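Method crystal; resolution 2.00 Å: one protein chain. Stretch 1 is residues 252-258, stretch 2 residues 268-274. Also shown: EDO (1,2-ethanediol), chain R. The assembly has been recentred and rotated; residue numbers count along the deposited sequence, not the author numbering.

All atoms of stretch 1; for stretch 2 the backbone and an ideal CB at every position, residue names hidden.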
ATOM      1  N   GLU B 252       2.542  -9.810   3.095  1.00 24.25           N
ATOM      2  CA  GLU B 252       1.184  -9.279   3.082  1.00 27.02           C
ATOM      3  C   GLU B 252       0.184 -10.343   2.612  1.00 24.13           C
ATOM      4  O   GLU B 252       0.556 -11.372   2.019  1.00 21.40           O
ATOM      5  CB  GLU B 252       1.105  -8.023   2.177  1.00 30.82           C
ATOM      6  CG  GLU B 252       1.170  -8.365   0.686  1.00 34.25           C
ATOM      7  CD  GLU B 252       1.511  -7.181  -0.224  1.00 40.72           C
ATOM      8  OE1 GLU B 252       2.440  -6.401   0.096  1.00 39.82           O
ATOM      9  OE2 GLU B 252       0.887  -7.086  -1.313  1.00 46.09           O
ATOM     10  N   ASN B 253      -1.089 -10.078   2.881  1.00 22.74           N
ATOM     11  CA  ASN B 253      -2.152 -10.953   2.405  1.00 23.17           C
ATOM     12  C   ASN B 253      -2.229 -10.958   0.877  1.00 23.32           C
ATOM     13  O   ASN B 253      -1.960  -9.955   0.235  1.00 21.34           O
ATOM     14  CB  ASN B 253      -3.477 -10.497   2.950  1.00 22.41           C
ATOM     15  CG  ASN B 253      -3.788 -11.124   4.292  1.00 22.96           C
ATOM     16  OD1 ASN B 253      -3.564 -12.323   4.508  1.00 22.10           O
ATOM     17  ND2 ASN B 253      -4.342 -10.336   5.178  1.00 22.75           N
ATOM     18  N   GLN B 254      -2.679 -12.076   0.342  1.00 23.39           N
ATOM     19  CA  GLN B 254      -2.965 -12.214  -1.074  1.00 24.31           C
ATOM     20  C   GLN B 254      -4.466 -12.122  -1.332  1.00 24.29           C
ATOM     21  O   GLN B 254      -5.303 -12.543  -0.518  1.00 22.21           O
ATOM     22  CB  GLN B 254      -2.429 -13.577  -1.565  1.00 24.86           C
ATOM     23  CG  GLN B 254      -0.919 -13.670  -1.584  1.00 24.36           C
ATOM     24  CD  GLN B 254      -0.338 -12.801  -2.673  1.00 29.13           C
ATOM     25  OE1 GLN B 254      -0.822 -12.831  -3.808  1.00 30.86           O
ATOM     26  NE2 GLN B 254       0.678 -12.004  -2.340  1.00 27.61           N
ATOM     27  N   ARG B 255      -4.809 -11.588  -2.494  1.00 24.80           N
ATOM     28  CA  ARG B 255      -6.202 -11.587  -2.955  1.00 23.51           C
ATOM     29  C   ARG B 255      -6.173 -12.001  -4.456  1.00 25.80           C
ATOM     30  O   ARG B 255      -5.133 -11.829  -5.112  1.00 28.18           O
ATOM     31  CB  ARG B 255      -6.772 -10.192  -2.760  1.00 23.32           C
ATOM     32  CG  ARG B 255      -5.897  -9.100  -3.361  1.00 23.77           C
ATOM     33  CD  ARG B 255      -6.582  -7.750  -3.323  1.00 25.10           C
ATOM     34  NE  ARG B 255      -7.012  -7.339  -1.984  1.00 24.80           N
ATOM     35  CZ  ARG B 255      -6.226  -6.876  -1.003  1.00 26.01           C
ATOM     36  NH1 ARG B 255      -4.903  -6.771  -1.146  1.00 25.20           N
ATOM     37  NH2 ARG B 255      -6.778  -6.548   0.171  1.00 25.53           N
ATOM     38  N   PRO B 256      -7.278 -12.542  -4.995  1.00 26.91           N
ATOM     39  CA  PRO B 256      -7.242 -13.097  -6.376  1.00 28.83           C
ATOM     40  C   PRO B 256      -7.061 -12.024  -7.470  1.00 29.69           C
ATOM     41  O   PRO B 256      -6.421 -12.278  -8.492  1.00 30.14           O
ATOM     42  CB  PRO B 256      -8.594 -13.788  -6.534  1.00 30.00           C
ATOM     43  CG  PRO B 256      -9.426 -13.404  -5.344  1.00 30.49           C
ATOM     44  CD  PRO B 256      -8.531 -12.844  -4.281  1.00 29.02           C
ATOM     45  N   VAL B 257      -7.664 -10.861  -7.239  1.00 27.16           N
ATOM     46  CA  VAL B 257      -7.649  -9.723  -8.130  1.00 28.27           C
ATOM     47  C   VAL B 257      -7.209  -8.513  -7.317  1.00 28.21           C
ATOM     48  O   VAL B 257      -7.795  -8.231  -6.257  1.00 25.14           O
ATOM     49  CB  VAL B 257      -9.090  -9.448  -8.612  1.00 30.75           C
ATOM     50  CG1 VAL B 257      -9.148  -8.249  -9.527  1.00 34.50           C
ATOM     51  CG2 VAL B 257      -9.686 -10.679  -9.286  1.00 31.56           C
ATOM     52  N   SER B 258      -6.223  -7.768  -7.807  1.00 27.43           N
ATOM     53  CA  SER B 258      -5.820  -6.512  -7.190  1.00 26.32           C
ATOM     54  C   SER B 258      -6.191  -5.285  -8.061  1.00 24.59           C
ATOM     55  O   SER B 258      -5.471  -4.924  -8.992  1.00 27.80           O
ATOM     56  CB  SER B 258      -4.304  -6.513  -6.905  1.00 28.19           C
ATOM     57  OG  SER B 258      -3.910  -7.593  -6.074  1.00 28.84           O
ATOM     58  N   UNK B 268     -11.226   1.460  -2.120  1.00 22.36           N
ATOM     59  CA  UNK B 268     -11.583   0.075  -1.780  1.00 22.80           C
ATOM     60  C   UNK B 268     -10.923  -0.947  -2.660  1.00 24.15           C
ATOM     61  O   UNK B 268     -11.037  -0.851  -3.904  1.00 23.09           O
ATOM     62  CB  UNK B 268     -13.099  -0.112  -1.859  1.00 22.80           C
ATOM     63  N   UNK B 269     -10.240  -1.912  -2.027  1.00 23.75           N
ATOM     64  CA  UNK B 269      -9.641  -3.060  -2.700  1.00 22.30           C
ATOM     65  C   UNK B 269     -10.488  -4.293  -2.410  1.00 22.71           C
ATOM     66  O   UNK B 269     -11.207  -4.327  -1.391  1.00 21.69           O
ATOM     67  CB  UNK B 269      -8.194  -3.272  -2.251  1.00 22.30           C
ATOM     68  N   UNK B 270     -10.400  -5.318  -3.277  1.00 21.23           N
ATOM     69  CA  UNK B 270     -11.233  -6.516  -3.063  1.00 23.74           C
ATOM     70  C   UNK B 270     -10.863  -7.276  -1.785  1.00 24.63           C
ATOM     71  O   UNK B 270      -9.746  -7.139  -1.274  1.00 24.58           O
ATOM     72  CB  UNK B 270     -11.108  -7.456  -4.264  1.00 23.74           C
ATOM     73  N   UNK B 271     -11.804  -8.067  -1.267  1.00 24.78           N
ATOM     74  CA  UNK B 271     -11.463  -8.960  -0.171  1.00 24.63           C
ATOM     75  C   UNK B 271     -10.438  -9.992  -0.585  1.00 21.45           C
ATOM     76  O   UNK B 271     -10.003 -10.057  -1.754  1.00 21.95           O
ATOM     77  CB  UNK B 271     -12.719  -9.658   0.356  1.00 24.63           C
ATOM     78  N   UNK B 272     -10.033 -10.804   0.376  1.00 20.48           N
ATOM     79  CA  UNK B 272      -9.008 -11.810   0.161  1.00 18.53           C
ATOM     80  C   UNK B 272      -9.586 -13.056  -0.532  1.00 20.34           C
ATOM     81  O   UNK B 272     -10.800 -13.122  -0.848  1.00 19.60           O
ATOM     82  CB  UNK B 272      -8.364 -12.194   1.495  1.00 18.53           C
ATOM     83  N   UNK B 273      -8.725 -14.052  -0.716  1.00 19.57           N
ATOM     84  CA  UNK B 273      -9.150 -15.349  -1.184  1.00 22.51           C
ATOM     85  C   UNK B 273     -10.167 -15.950  -0.225  1.00 26.27           C
ATOM     86  O   UNK B 273     -10.077 -15.757   1.014  1.00 25.42           O
ATOM     87  CB  UNK B 273      -7.947 -16.280  -1.349  1.00 22.51           C
ATOM     88  N   UNK B 274     -11.137 -16.689  -0.763  1.00 29.23           N
ATOM     89  CA  UNK B 274     -12.097 -17.366   0.093  1.00 34.13           C
ATOM     90  C   UNK B 274     -11.369 -18.288   1.034  1.00 36.75           C
ATOM     91  O   UNK B 274     -11.481 -18.112   2.248  1.00 36.44           O
ATOM     92  CB  UNK B 274     -13.125 -18.142  -0.733  1.00 34.13           C
TER
HETATM   93  C1  EDO R 401      -3.527  -7.135   4.341  1.00 33.73           C
HETATM   94  O1  EDO R 401      -4.623  -7.740   4.901  1.00 31.50           O
HETATM   95  C2  EDO R 401      -2.363  -7.729   5.074  1.00 33.29           C
HETATM   96  O2  EDO R 401      -1.233  -7.580   4.277  1.00 29.36           O

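Position 268 lies in a strand, and its ideal CB has nothing of stretch 1 within 5.5 Å. Stretch 1 sets no demand here; a beta-branched residue would suit the extended backbone, and Thr268 is found.

At 269 the CA-to-CB bond points toward stretch 1, and the ideal CB lies 4.2 Å from Arg255 NE. A second positive charge might seem unwelcome, whereas an aliphatic or aromatic group could cover the guanidinium. The residue is nevertheless Arg269. Its CB does cover one face of the Arg255 guanidinium, while its long chain extends onward until the like-charged NH1 atoms of Arg255 and Arg269 are 3.6 Å apart. Arg255 NH1 sits over a face of the Arg269 guanidinium, an arrangement that planar cations can tolerate.

Position 270 also points toward stretch 1, with its ideal CB 3.9 Å from Val257 O and 4.6 Å from Arg255 CD. Phi of -66° and psi of 158° admit proline, and a compact apolar side chain would fit. Pro270 brings CG to 3.3 Å from Val257 O, an oxygen left without a polar partner, and CD to 4.0 Å from Arg255 CD. The main chain supplies the polar contact: Arg255 NE donates to Pro270 O at 2.8 Å, nearly straight at 167°, and Arg255 NH2 adds a weak bond to Pro270 O at 3.4 Å.

The CB at 271 points away from stretch 1, so many residues would do, and phi of -63° again allows proline. Pro271 meets stretch 1 mainly through its carbonyl, with O 3.4 Å from Arg255 CB.

Position 272 is subtler. Its CB points away overall, yet the ideal CB is 3.7 Å from Gln254 O and 5.4 Å from Asn253 CB. A branched or flexible apolar chain could turn back over stretch 1. Leu272 does so: CD1 comes within 3.6 Å of Asn253 ND2, and CD2 covers the Arg255 guanidinium face opposite Arg269 CB.

At 273 the CB points sideways, 4.6 Å from Pro256 CD and 4.7 Å from Gln254 O. A flat ring could pack on the proline, and a polar one could also exploit the nearby oxygens. His273 does both: Pro256 CD lies over its face, 3.9 Å from the ring centroid in a CH-pi contact, while a water links its NE2 to Gln254 OE1 and Arg255 O. Another water joins its backbone N to Gln254 O.

Position 274 points away with open space before it, suiting a polar residue; Asp274 makes no contact.

Stretch 2 268-274: TRPPLHD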
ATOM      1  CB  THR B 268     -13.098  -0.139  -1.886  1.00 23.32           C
ATOM      2  OG1 THR B 268     -13.737   0.711  -0.949  1.00 25.04           O
ATOM      3  CG2 THR B 268     -13.458  -1.555  -1.536  1.00 24.83           C
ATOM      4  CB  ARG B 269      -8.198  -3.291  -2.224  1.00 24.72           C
ATOM      5  CG  ARG B 269      -7.274  -2.127  -2.522  1.00 26.29           C
ATOM      6  CD  ARG B 269      -5.832  -2.369  -2.081  1.00 29.30           C
ATOM      7  NE  ARG B 269      -5.700  -2.373  -0.624  1.00 31.72           N
ATOM      8  CZ  ARG B 269      -4.660  -2.877   0.037  1.00 34.28           C
ATOM      9  NH1 ARG B 269      -3.637  -3.419  -0.619  1.00 32.77           N
ATOM     10  NH2 ARG B 269      -4.633  -2.834   1.363  1.00 35.94           N
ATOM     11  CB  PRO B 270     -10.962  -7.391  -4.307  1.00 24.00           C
ATOM     12  CG  PRO B 270     -10.432  -6.437  -5.324  1.00 24.25           C
ATOM     13  CD  PRO B 270      -9.630  -5.428  -4.536  1.00 22.97           C
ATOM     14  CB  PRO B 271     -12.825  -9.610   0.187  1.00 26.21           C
ATOM     15  CG  PRO B 271     -13.604  -9.545  -1.094  1.00 26.20           C
ATOM     16  CD  PRO B 271     -13.225  -8.194  -1.650  1.00 26.80           C
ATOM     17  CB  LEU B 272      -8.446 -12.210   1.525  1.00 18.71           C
ATOM     18  CG  LEU B 272      -8.018 -10.995   2.373  1.00 18.71           C
ATOM     19  CD1 LEU B 272      -7.495 -11.426   3.742  1.00 20.30           C
ATOM     20  CD2 LEU B 272      -6.990 -10.163   1.634  1.00 18.00           C
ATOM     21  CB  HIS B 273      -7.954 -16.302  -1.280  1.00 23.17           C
ATOM     22  CG  HIS B 273      -6.986 -15.992  -2.386  1.00 24.49           C
ATOM     23  ND1 HIS B 273      -7.136 -16.484  -3.672  1.00 26.35           N
ATOM     24  CD2 HIS B 273      -5.827 -15.295  -2.385  1.00 23.64           C
ATOM     25  CE1 HIS B 273      -6.110 -16.097  -4.409  1.00 26.26           C
ATOM     26  NE2 HIS B 273      -5.304 -15.375  -3.650  1.00 26.18           N
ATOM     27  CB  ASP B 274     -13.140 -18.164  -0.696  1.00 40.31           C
ATOM     28  CG  ASP B 274     -14.079 -17.267  -1.485  1.00 41.92           C
ATOM     29  OD1 ASP B 274     -14.292 -16.114  -1.067  1.00 43.16           O
ATOM     30  OD2 ASP B 274     -14.571 -17.713  -2.530  1.00 47.54           O
TER
HETATM   31  O   HOH W   1      -6.110 -14.818   1.011  1.00 21.51           O
HETATM   32  O   HOH W   2      -3.159 -14.137  -5.067  1.00 34.56           O
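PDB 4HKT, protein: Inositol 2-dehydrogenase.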